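Local coordinates for acetylserotonin O-methyltransferase (Homo sapiens, PDB 4A6D), which catalyses the last step of melatonin synthesis, transferring a methyl group from S-adenosylmethionine to N-acetylserotonin, at residues L25-E30 and L106-R111; F34-A38 and Y84-E88; L172-S178 and E196-Y201. All blocks are in the same frame, centred on the assembly; numbering follows the deposited sequence.

Contact 1. Residues L25-E30 and L106-R111. With SO4 (sulfate ion), chain F.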
loop_
_atom_site.group_PDB
_atom_site.type_symbol
_atom_site.label_atom_id
_atom_site.label_comp_id
_atom_site.label_asym_id
_atom_site.label_seq_id
_atom_site.Cartn_x
_atom_site.Cartn_y
_atom_site.Cartn_z
ATOM N N LEU A 25 8.027 -5.349 0.422
ATOM C CA LEU A 25 8.111 -6.461 -0.518
ATOM C C LEU A 25 8.783 -6.019 -1.824
ATOM O O LEU A 25 9.690 -6.704 -2.285
ATOM C CB LEU A 25 6.707 -7.023 -0.805
ATOM C CG LEU A 25 6.575 -8.117 -1.899
ATOM C CD1 LEU A 25 7.358 -9.363 -1.525
ATOM C CD2 LEU A 25 5.117 -8.496 -2.115
ATOM N N PHE A 26 8.353 -4.867 -2.393
ATOM C CA PHE A 26 8.869 -4.294 -3.640
ATOM C C PHE A 26 10.347 -3.941 -3.522
ATOM O O PHE A 26 11.118 -4.270 -4.424
ATOM C CB PHE A 26 8.050 -3.046 -4.067
ATOM C CG PHE A 26 6.554 -3.216 -4.317
ATOM C CD1 PHE A 26 6.011 -4.469 -4.605
ATOM C CD2 PHE A 26 5.696 -2.120 -4.272
ATOM C CE1 PHE A 26 4.634 -4.624 -4.829
ATOM C CE2 PHE A 26 4.326 -2.271 -4.512
ATOM C CZ PHE A 26 3.802 -3.521 -4.794
ATOM N N ALA A 27 10.746 -3.287 -2.403
ATOM C CA ALA A 27 12.124 -2.869 -2.139
ATOM C C ALA A 27 13.020 -4.058 -1.872
ATOM O O ALA A 27 14.160 -4.054 -2.312
ATOM C CB ALA A 27 12.179 -1.893 -0.978
ATOM N N ALA A 28 12.509 -5.085 -1.183
ATOM C CA ALA A 28 13.260 -6.311 -0.934
ATOM C C ALA A 28 13.551 -6.985 -2.287
ATOM O O ALA A 28 14.651 -7.510 -2.471
ATOM C CB ALA A 28 12.461 -7.246 -0.043
ATOM N N CYS A 29 12.581 -6.918 -3.246
ATOM C CA CYS A 29 12.711 -7.453 -4.613
ATOM C C CYS A 29 13.714 -6.613 -5.407
ATOM O O CYS A 29 14.649 -7.179 -5.975
ATOM C CB CYS A 29 11.360 -7.526 -5.319
ATOM S SG CYS A 29 10.382 -8.989 -4.900
ATOM N N GLU A 30 13.542 -5.269 -5.414
ATOM C CA GLU A 30 14.436 -4.329 -6.091
ATOM C C GLU A 30 15.899 -4.460 -5.583
ATOM O O GLU A 30 16.826 -4.374 -6.384
ATOM C CB GLU A 30 13.900 -2.872 -5.987
ATOM C CG GLU A 30 14.917 -1.791 -6.388
ATOM C CD GLU A 30 14.470 -0.510 -7.076
ATOM O OE1 GLU A 30 13.443 -0.528 -7.791
ATOM O OE2 GLU A 30 15.193 0.505 -6.949
ATOM N N LEU A 106 6.321 -7.635 -9.314
ATOM C CA LEU A 106 6.414 -6.915 -8.049
ATOM C C LEU A 106 7.181 -5.608 -8.214
ATOM O O LEU A 106 6.650 -4.557 -7.865
ATOM C CB LEU A 106 7.000 -7.806 -6.961
ATOM C CG LEU A 106 6.144 -9.006 -6.570
ATOM C CD1 LEU A 106 6.808 -9.787 -5.484
ATOM C CD2 LEU A 106 4.765 -8.584 -6.122
ATOM N N LYS A 107 8.347 -5.659 -8.883
ATOM C CA LYS A 107 9.148 -4.488 -9.227
ATOM C C LYS A 107 8.321 -3.542 -10.119
ATOM O O LYS A 107 8.363 -2.338 -9.903
ATOM C CB LYS A 107 10.418 -4.919 -9.963
ATOM C CG LYS A 107 11.467 -5.594 -9.094
ATOM C CD LYS A 107 12.510 -6.240 -9.986
ATOM C CE LYS A 107 13.699 -6.734 -9.220
ATOM N NZ LYS A 107 14.769 -7.178 -10.142
ATOM N N TYR A 108 7.534 -4.079 -11.080
ATOM C CA TYR A 108 6.696 -3.242 -11.951
ATOM C C TYR A 108 5.578 -2.544 -11.170
ATOM O O TYR A 108 5.345 -1.360 -11.403
ATOM C CB TYR A 108 6.136 -4.036 -13.148
ATOM C CG TYR A 108 5.226 -3.226 -14.047
ATOM C CD1 TYR A 108 5.743 -2.457 -15.088
ATOM C CD2 TYR A 108 3.846 -3.215 -13.851
ATOM C CE1 TYR A 108 4.908 -1.714 -15.925
ATOM C CE2 TYR A 108 3.001 -2.474 -14.679
ATOM C CZ TYR A 108 3.536 -1.724 -15.712
ATOM O OH TYR A 108 2.704 -0.978 -16.513
ATOM N N MET A 109 4.861 -3.292 -10.285
ATOM C CA MET A 109 3.794 -2.755 -9.413
ATOM C C MET A 109 4.383 -1.602 -8.543
ATOM O O MET A 109 3.771 -0.538 -8.393
ATOM C CB MET A 109 3.229 -3.846 -8.475
ATOM C CG MET A 109 2.352 -4.874 -9.151
ATOM S SD MET A 109 1.444 -5.824 -7.903
ATOM C CE MET A 109 1.148 -7.211 -8.727
ATOM N N GLY A 110 5.595 -1.828 -8.047
ATOM C CA GLY A 110 6.318 -0.871 -7.228
ATOM C C GLY A 110 6.710 0.399 -7.939
ATOM O O GLY A 110 6.537 1.481 -7.389
ATOM N N ARG A 111 7.216 0.274 -9.167
ATOM C CA ARG A 111 7.699 1.385 -9.996
ATOM C C ARG A 111 6.609 2.145 -10.763
ATOM O O ARG A 111 6.756 3.341 -10.963
ATOM C CB ARG A 111 8.819 0.905 -10.959
ATOM C CG ARG A 111 10.117 0.500 -10.240
ATOM C CD ARG A 111 11.010 -0.452 -11.030
ATOM N NE ARG A 111 12.017 -1.082 -10.164
ATOM C CZ ARG A 111 12.811 -2.087 -10.526
ATOM N NH1 ARG A 111 12.729 -2.601 -11.747
ATOM N NH2 ARG A 111 13.690 -2.590 -9.667
HETATM S S SO4 F . 15.077 -5.106 -13.357
HETATM O O1 SO4 F . 15.407 -4.634 -11.999
HETATM O O2 SO4 F . 14.669 -3.963 -14.178
HETATM O O3 SO4 F . 16.255 -5.740 -13.945
HETATM O O4 SO4 F . 13.975 -6.092 -13.306
#
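Helices can pack closely where a bulky residue faces a small one, as Phe26 faces Gly110 here. The axes cross at -120° and approach to 8.7 Å, and Phe26 and Gly110 form the closest CA pair, 5.6 Å apart. With no CB on Gly110, one face of the Phe26 ring meets main chain: its CD2 is 3.3 Å from Gly110 CA and its CD1 3.3 Å from Leu106 O, while its CZ touches Met109 CB at 3.7 Å. An ideal CB on Gly110 would sit only 3.0 Å from Phe26 CB. The reciprocal bump is Leu106, whose CD1 fits against Cys29 and Leu25, one helical turn apart, at 3.7 Å from Cys29 SG and 4.0 Å from Leu25 CG. Toward the partly exposed side, Glu30 OE1 takes hydrogen bonds from Arg111 NE and NH2, each 2.8 Å, within a salt bridge. Glu30 OE2 has a second salt bridge, to Arg125 of the second subunit, whose Leu12 and Ala16 pack on Leu25 and Leu106. The contact is close helix-helix packing of an aromatic ring against a glycine; it joins helix 7-31 of the dimerisation domain to helix 103-117, whose other side meets Gln306 at the substrate site.

Contact 2. Residues F34-A38 and Y84-E88. With SO4 (sulfate ion), chain G.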
loop_
_atom_site.group_PDB
_atom_site.type_symbol
_atom_site.label_atom_id
_atom_site.label_comp_id
_atom_site.label_asym_id
_atom_site.label_seq_id
_atom_site.Cartn_x
_atom_site.Cartn_y
_atom_site.Cartn_z
ATOM N N PHE A 34 16.382 -11.702 -1.648
ATOM C CA PHE A 34 16.034 -13.113 -1.852
ATOM C C PHE A 34 17.014 -13.863 -2.749
ATOM O O PHE A 34 17.346 -15.004 -2.429
ATOM C CB PHE A 34 14.578 -13.253 -2.325
ATOM C CG PHE A 34 13.617 -12.437 -1.486
ATOM C CD1 PHE A 34 13.400 -12.746 -0.144
ATOM C CD2 PHE A 34 12.961 -11.336 -2.025
ATOM C CE1 PHE A 34 12.541 -11.971 0.640
ATOM C CE2 PHE A 34 12.081 -10.578 -1.247
ATOM C CZ PHE A 34 11.887 -10.894 0.083
ATOM N N ASP A 35 17.520 -13.210 -3.824
ATOM C CA ASP A 35 18.514 -13.790 -4.736
ATOM C C ASP A 35 19.846 -14.028 -4.009
ATOM O O ASP A 35 20.389 -15.132 -4.091
ATOM C CB ASP A 35 18.727 -12.904 -5.979
ATOM C CG ASP A 35 17.609 -12.955 -7.003
ATOM O OD1 ASP A 35 17.060 -14.062 -7.237
ATOM O OD2 ASP A 35 17.339 -11.909 -7.633
ATOM N N LEU A 36 20.339 -13.007 -3.276
ATOM C CA LEU A 36 21.570 -13.049 -2.485
ATOM C C LEU A 36 21.521 -14.172 -1.443
ATOM O O LEU A 36 22.533 -14.848 -1.236
ATOM C CB LEU A 36 21.789 -11.696 -1.784
ATOM C CG LEU A 36 23.117 -11.512 -1.044
ATOM C CD1 LEU A 36 24.225 -11.120 -2.008
ATOM C CD2 LEU A 36 22.990 -10.467 0.038
ATOM N N LEU A 37 20.343 -14.360 -0.792
ATOM C CA LEU A 37 20.104 -15.401 0.213
ATOM C C LEU A 37 20.066 -16.796 -0.404
ATOM O O LEU A 37 20.469 -17.748 0.259
ATOM C CB LEU A 37 18.824 -15.140 1.031
ATOM C CG LEU A 37 18.881 -14.035 2.097
ATOM C CD1 LEU A 37 17.499 -13.687 2.586
ATOM C CD2 LEU A 37 19.757 -14.431 3.268
ATOM N N ALA A 38 19.588 -16.915 -1.656
ATOM C CA ALA A 38 19.508 -18.177 -2.403
ATOM C C ALA A 38 20.867 -18.568 -3.013
ATOM O O ALA A 38 21.114 -19.757 -3.236
ATOM C CB ALA A 38 18.454 -18.074 -3.495
ATOM N N TYR A 84 19.503 -14.828 8.669
ATOM C CA TYR A 84 18.303 -14.876 7.845
ATOM C C TYR A 84 18.412 -15.886 6.749
ATOM O O TYR A 84 19.493 -16.093 6.203
ATOM C CB TYR A 84 18.011 -13.488 7.267
ATOM C CG TYR A 84 17.896 -12.426 8.338
ATOM C CD1 TYR A 84 19.023 -11.745 8.802
ATOM C CD2 TYR A 84 16.675 -12.152 8.945
ATOM C CE1 TYR A 84 18.938 -10.825 9.848
ATOM C CE2 TYR A 84 16.575 -11.222 9.982
ATOM C CZ TYR A 84 17.710 -10.565 10.430
ATOM O OH TYR A 84 17.589 -9.608 11.395
ATOM N N ARG A 85 17.286 -16.521 6.425
ATOM C CA ARG A 85 17.196 -17.515 5.367
ATOM C C ARG A 85 15.846 -17.370 4.659
ATOM O O ARG A 85 14.918 -16.794 5.231
ATOM C CB ARG A 85 17.432 -18.938 5.932
ATOM C CG ARG A 85 16.209 -19.640 6.520
ATOM C CD ARG A 85 16.596 -20.895 7.280
ATOM N NE ARG A 85 15.818 -21.048 8.515
ATOM C CZ ARG A 85 16.057 -20.397 9.653
ATOM N NH1 ARG A 85 17.053 -19.518 9.730
ATOM N NH2 ARG A 85 15.294 -20.606 10.717
ATOM N N ASN A 86 15.744 -17.872 3.420
ATOM C CA ASN A 86 14.508 -17.827 2.644
ATOM C C ASN A 86 13.481 -18.828 3.183
ATOM O O ASN A 86 13.838 -19.814 3.850
ATOM C CB ASN A 86 14.784 -18.118 1.162
ATOM C CG ASN A 86 15.220 -16.939 0.326
ATOM O OD1 ASN A 86 14.635 -15.851 0.369
ATOM N ND2 ASN A 86 16.208 -17.161 -0.529
ATOM N N THR A 87 12.203 -18.552 2.892
ATOM C CA THR A 87 11.055 -19.404 3.212
ATOM C C THR A 87 10.712 -20.208 1.943
ATOM O O THR A 87 11.411 -20.087 0.928
ATOM C CB THR A 87 9.847 -18.531 3.584
ATOM O OG1 THR A 87 9.670 -17.526 2.578
ATOM C CG2 THR A 87 9.956 -17.928 4.967
ATOM N N GLU A 88 9.619 -20.996 1.979
ATOM C CA GLU A 88 9.166 -21.737 0.799
ATOM C C GLU A 88 8.617 -20.708 -0.178
ATOM O O GLU A 88 8.929 -20.766 -1.362
ATOM C CB GLU A 88 8.092 -22.773 1.167
ATOM C CG GLU A 88 8.662 -24.059 1.745
ATOM C CD GLU A 88 8.956 -25.187 0.771
ATOM O OE1 GLU A 88 8.952 -24.952 -0.461
ATOM O OE2 GLU A 88 9.209 -26.315 1.253
HETATM S S SO4 G . 9.103 -22.312 5.553
HETATM O O1 SO4 G . 8.773 -23.706 5.200
HETATM O O2 SO4 G . 10.500 -22.057 5.234
HETATM O O3 SO4 G . 8.256 -21.399 4.768
HETATM O O4 SO4 G . 8.878 -22.098 6.991
#
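The helix 34-38 and the strand 84-86 meet almost at right angles: their directions differ by 96° and their axes come within 7.9 Å. The backbones are nearest at Leu37 and Arg85, with CA atoms 6.3 Å apart. Across this crossing the two segments share a single hydrogen bond, and it illustrates how a strand can be fastened to a helix through a side-chain amide reaching a helix carbonyl. Asn86 reaches over so that its ND2 donates to Phe34 O at 3.1 Å, with a nearly straight angle of 173° at the hydrogen. That carbonyl already accepts the helical bond from Ala38 N at 3.0 Å, so one oxygen serves both the helix and its neighbour. The other end of the amide is held as well: Asn86 OD1 lies 3.4 Å from Phe34 CD1, near the plane of the ring, and is hydrogen-bonded to Ser90 OG. Beside this polar link, Leu37 points toward the strand and sets its CD2 3.4 Å from Tyr84 O, while its CB lies 3.7 Å from Asn86 ND2. Next along the chain, Thr87 occupies the N-cap of helix 88-94, and Glu88 N donates to O3 of a sulfate at 3.1 Å. The contact thus joins helix 33-39 to the hairpin of strands 73-78 and 81-86 in the winged-helix-like dimerisation domain. Phe34 also packs on Leu73 of the partner strand and on Leu94 of helix 88-94, while Tyr84 packs against helix 57-69 and hydrogen-bonds Asp65 there.

Contact 3. Residues L172-S178 and E196-Y201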
loop_
_atom_site.group_PDB
_atom_site.type_symbol
_atom_site.label_atom_id
_atom_site.label_comp_id
_atom_site.label_asym_id
_atom_site.label_seq_id
_atom_site.Cartn_x
_atom_site.Cartn_y
_atom_site.Cartn_z
ATOM N N LEU A 172 -5.455 -22.845 -19.823
ATOM C CA LEU A 172 -5.307 -23.559 -21.082
ATOM C C LEU A 172 -5.953 -24.946 -21.090
ATOM O O LEU A 172 -6.312 -25.436 -22.173
ATOM C CB LEU A 172 -3.845 -23.577 -21.542
ATOM C CG LEU A 172 -3.175 -22.192 -21.706
ATOM C CD1 LEU A 172 -1.687 -22.323 -21.808
ATOM C CD2 LEU A 172 -3.745 -21.402 -22.885
ATOM N N THR A 173 -6.143 -25.558 -19.890
ATOM C CA THR A 173 -6.784 -26.879 -19.752
ATOM C C THR A 173 -8.241 -26.867 -19.254
ATOM O O THR A 173 -8.845 -27.937 -19.158
ATOM C CB THR A 173 -5.903 -27.924 -19.043
ATOM O OG1 THR A 173 -5.710 -27.536 -17.687
ATOM C CG2 THR A 173 -4.577 -28.163 -19.756
ATOM N N ALA A 174 -8.816 -25.670 -19.000
ATOM C CA ALA A 174 -10.220 -25.467 -18.620
ATOM C C ALA A 174 -11.141 -26.101 -19.717
ATOM O O ALA A 174 -12.155 -26.719 -19.396
ATOM C CB ALA A 174 -10.499 -23.965 -18.483
ATOM N N PHE A 175 -10.756 -25.952 -20.998
ATOM C CA PHE A 175 -11.409 -26.514 -22.183
ATOM C C PHE A 175 -10.354 -27.298 -22.967
ATOM O O PHE A 175 -9.171 -26.954 -22.926
ATOM C CB PHE A 175 -11.996 -25.398 -23.082
ATOM C CG PHE A 175 -12.993 -24.481 -22.407
ATOM C CD1 PHE A 175 -14.336 -24.847 -22.288
ATOM C CD2 PHE A 175 -12.590 -23.251 -21.885
ATOM C CE1 PHE A 175 -15.253 -24.013 -21.627
ATOM C CE2 PHE A 175 -13.505 -22.410 -21.234
ATOM C CZ PHE A 175 -14.833 -22.784 -21.123
ATOM N N ASP A 176 -10.782 -28.336 -23.681
ATOM C CA ASP A 176 -9.922 -29.170 -24.511
ATOM C C ASP A 176 -9.703 -28.467 -25.850
ATOM O O ASP A 176 -10.565 -28.468 -26.740
ATOM C CB ASP A 176 -10.518 -30.581 -24.673
ATOM C CG ASP A 176 -9.854 -31.460 -25.711
ATOM O OD1 ASP A 176 -8.656 -31.229 -26.017
ATOM O OD2 ASP A 176 -10.519 -32.402 -26.199
ATOM N N LEU A 177 -8.525 -27.863 -25.963
ATOM C CA LEU A 177 -8.102 -27.066 -27.104
ATOM C C LEU A 177 -7.401 -27.878 -28.187
ATOM O O LEU A 177 -7.027 -27.311 -29.219
ATOM C CB LEU A 177 -7.209 -25.900 -26.636
ATOM C CG LEU A 177 -7.635 -25.003 -25.460
ATOM C CD1 LEU A 177 -6.668 -23.866 -25.315
ATOM C CD2 LEU A 177 -9.016 -24.411 -25.665
ATOM N N SER A 178 -7.260 -29.200 -27.993
ATOM C CA SER A 178 -6.631 -30.097 -28.973
ATOM C C SER A 178 -7.429 -30.100 -30.285
ATOM O O SER A 178 -6.902 -30.440 -31.342
ATOM C CB SER A 178 -6.534 -31.513 -28.410
ATOM O OG SER A 178 -7.793 -32.168 -28.428
ATOM N N GLU A 196 3.643 -22.439 -23.009
ATOM C CA GLU A 196 2.896 -23.347 -22.140
ATOM C C GLU A 196 1.869 -24.113 -22.943
ATOM O O GLU A 196 1.755 -25.333 -22.793
ATOM C CB GLU A 196 2.221 -22.566 -20.994
ATOM C CG GLU A 196 1.346 -23.408 -20.075
ATOM C CD GLU A 196 2.066 -24.290 -19.077
ATOM O OE1 GLU A 196 2.713 -23.736 -18.158
ATOM O OE2 GLU A 196 1.919 -25.530 -19.166
ATOM N N CYS A 197 1.144 -23.402 -23.816
ATOM C CA CYS A 197 0.125 -23.976 -24.689
ATOM C C CYS A 197 0.657 -25.122 -25.559
ATOM O O CYS A 197 0.034 -26.185 -25.620
ATOM C CB CYS A 197 -0.524 -22.886 -25.529
ATOM S SG CYS A 197 -2.213 -23.263 -26.031
ATOM N N MET A 198 1.843 -24.927 -26.158
ATOM C CA MET A 198 2.520 -25.900 -26.997
ATOM C C MET A 198 3.033 -27.148 -26.290
ATOM O O MET A 198 3.030 -28.216 -26.888
ATOM C CB MET A 198 3.575 -25.224 -27.863
ATOM C CG MET A 198 2.976 -24.202 -28.814
ATOM S SD MET A 198 1.697 -24.861 -29.934
ATOM C CE MET A 198 0.164 -24.282 -29.148
ATOM N N SER A 199 3.442 -27.041 -25.025
ATOM C CA SER A 199 3.882 -28.213 -24.258
ATOM C C SER A 199 2.643 -29.023 -23.848
ATOM O O SER A 199 2.670 -30.256 -23.869
ATOM C CB SER A 199 4.694 -27.795 -23.035
ATOM O OG SER A 199 3.939 -26.964 -22.172
ATOM N N LEU A 200 1.544 -28.309 -23.531
ATOM C CA LEU A 200 0.258 -28.881 -23.159
ATOM C C LEU A 200 -0.415 -29.563 -24.348
ATOM O O LEU A 200 -0.985 -30.646 -24.179
ATOM C CB LEU A 200 -0.662 -27.799 -22.580
ATOM C CG LEU A 200 -0.482 -27.456 -21.124
ATOM C CD1 LEU A 200 -1.269 -26.232 -20.770
ATOM C CD2 LEU A 200 -0.913 -28.607 -20.242
ATOM N N TYR A 201 -0.329 -28.947 -25.549
ATOM C CA TYR A 201 -0.925 -29.482 -26.783
ATOM C C TYR A 201 0.148 -29.787 -27.852
ATOM O O TYR A 201 0.417 -28.967 -28.738
ATOM C CB TYR A 201 -2.052 -28.568 -27.302
ATOM C CG TYR A 201 -3.180 -28.380 -26.305
ATOM C CD1 TYR A 201 -4.210 -29.318 -26.201
ATOM C CD2 TYR A 201 -3.177 -27.311 -25.405
ATOM C CE1 TYR A 201 -5.227 -29.175 -25.251
ATOM C CE2 TYR A 201 -4.205 -27.141 -24.476
ATOM C CZ TYR A 201 -5.223 -28.082 -24.398
ATOM O OH TYR A 201 -6.254 -27.926 -23.505
#
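Tyr201 and Leu172 dominate this contact, burying 114 and 83 Å² respectively. Tyr201 shows how one phenol can bridge two points of a main-chain bend, while Leu172 packs on the helix. Tyr201, the first residue to leave helical geometry after helix 192-200, extends its ring into the bend that follows helix 164-173. Its OH donates to Leu172 O at 2.8 Å and accepts a weak hydrogen bond from Leu177 N at 3.3 Å. Over one face of the ring lies Leu177 CB, 4.0 Å from the centroid, in a CH-pi contact. Leu172 supplies the apolar half: its CD1 lies 3.9 Å from Cys197 CB, while its CB is 3.8 Å from Leu200 CD1. The bend has its own internal brace, an Asx turn in which Asp176 OD1 accepts from Ser178 N at 3.2 Å, with Ser178 OG donating to the same oxygen at 2.7 Å. Leu177 and Cys197 both pack on Met183 of strand 182-186, so the contact lies against the Rossmann-like sheet. Its chemistry implies a mixed interface: apolar around Leu172 and Leu200, polar at the Tyr201 hydroxyl, which links two main-chain groups of the bend that are not bonded to each other.

In the fold
From the N terminus, helix 7-31 supplies the first half of contact 1, and helix 33-39, which follows directly, supplies the first half of contact 2. The chain then runs through two helices and strand 73-78 before the hairpin's second strand, 81-86, closes contact 2; helix 103-117 later closes contact 1, so the smaller loop nests in the larger. The two also touch, through Ala28 CB and Phe34 CE2 at 3.6 Å. Contact 3 comes afterwards in series, its centre about 32 Å from that of contact 1. Contact 2 lies within the dimerisation domain, contact 1 joins its first helix to helix 103-117, and contact 3 joins two helices flanking strand 182-186 of the SAM-binding domain.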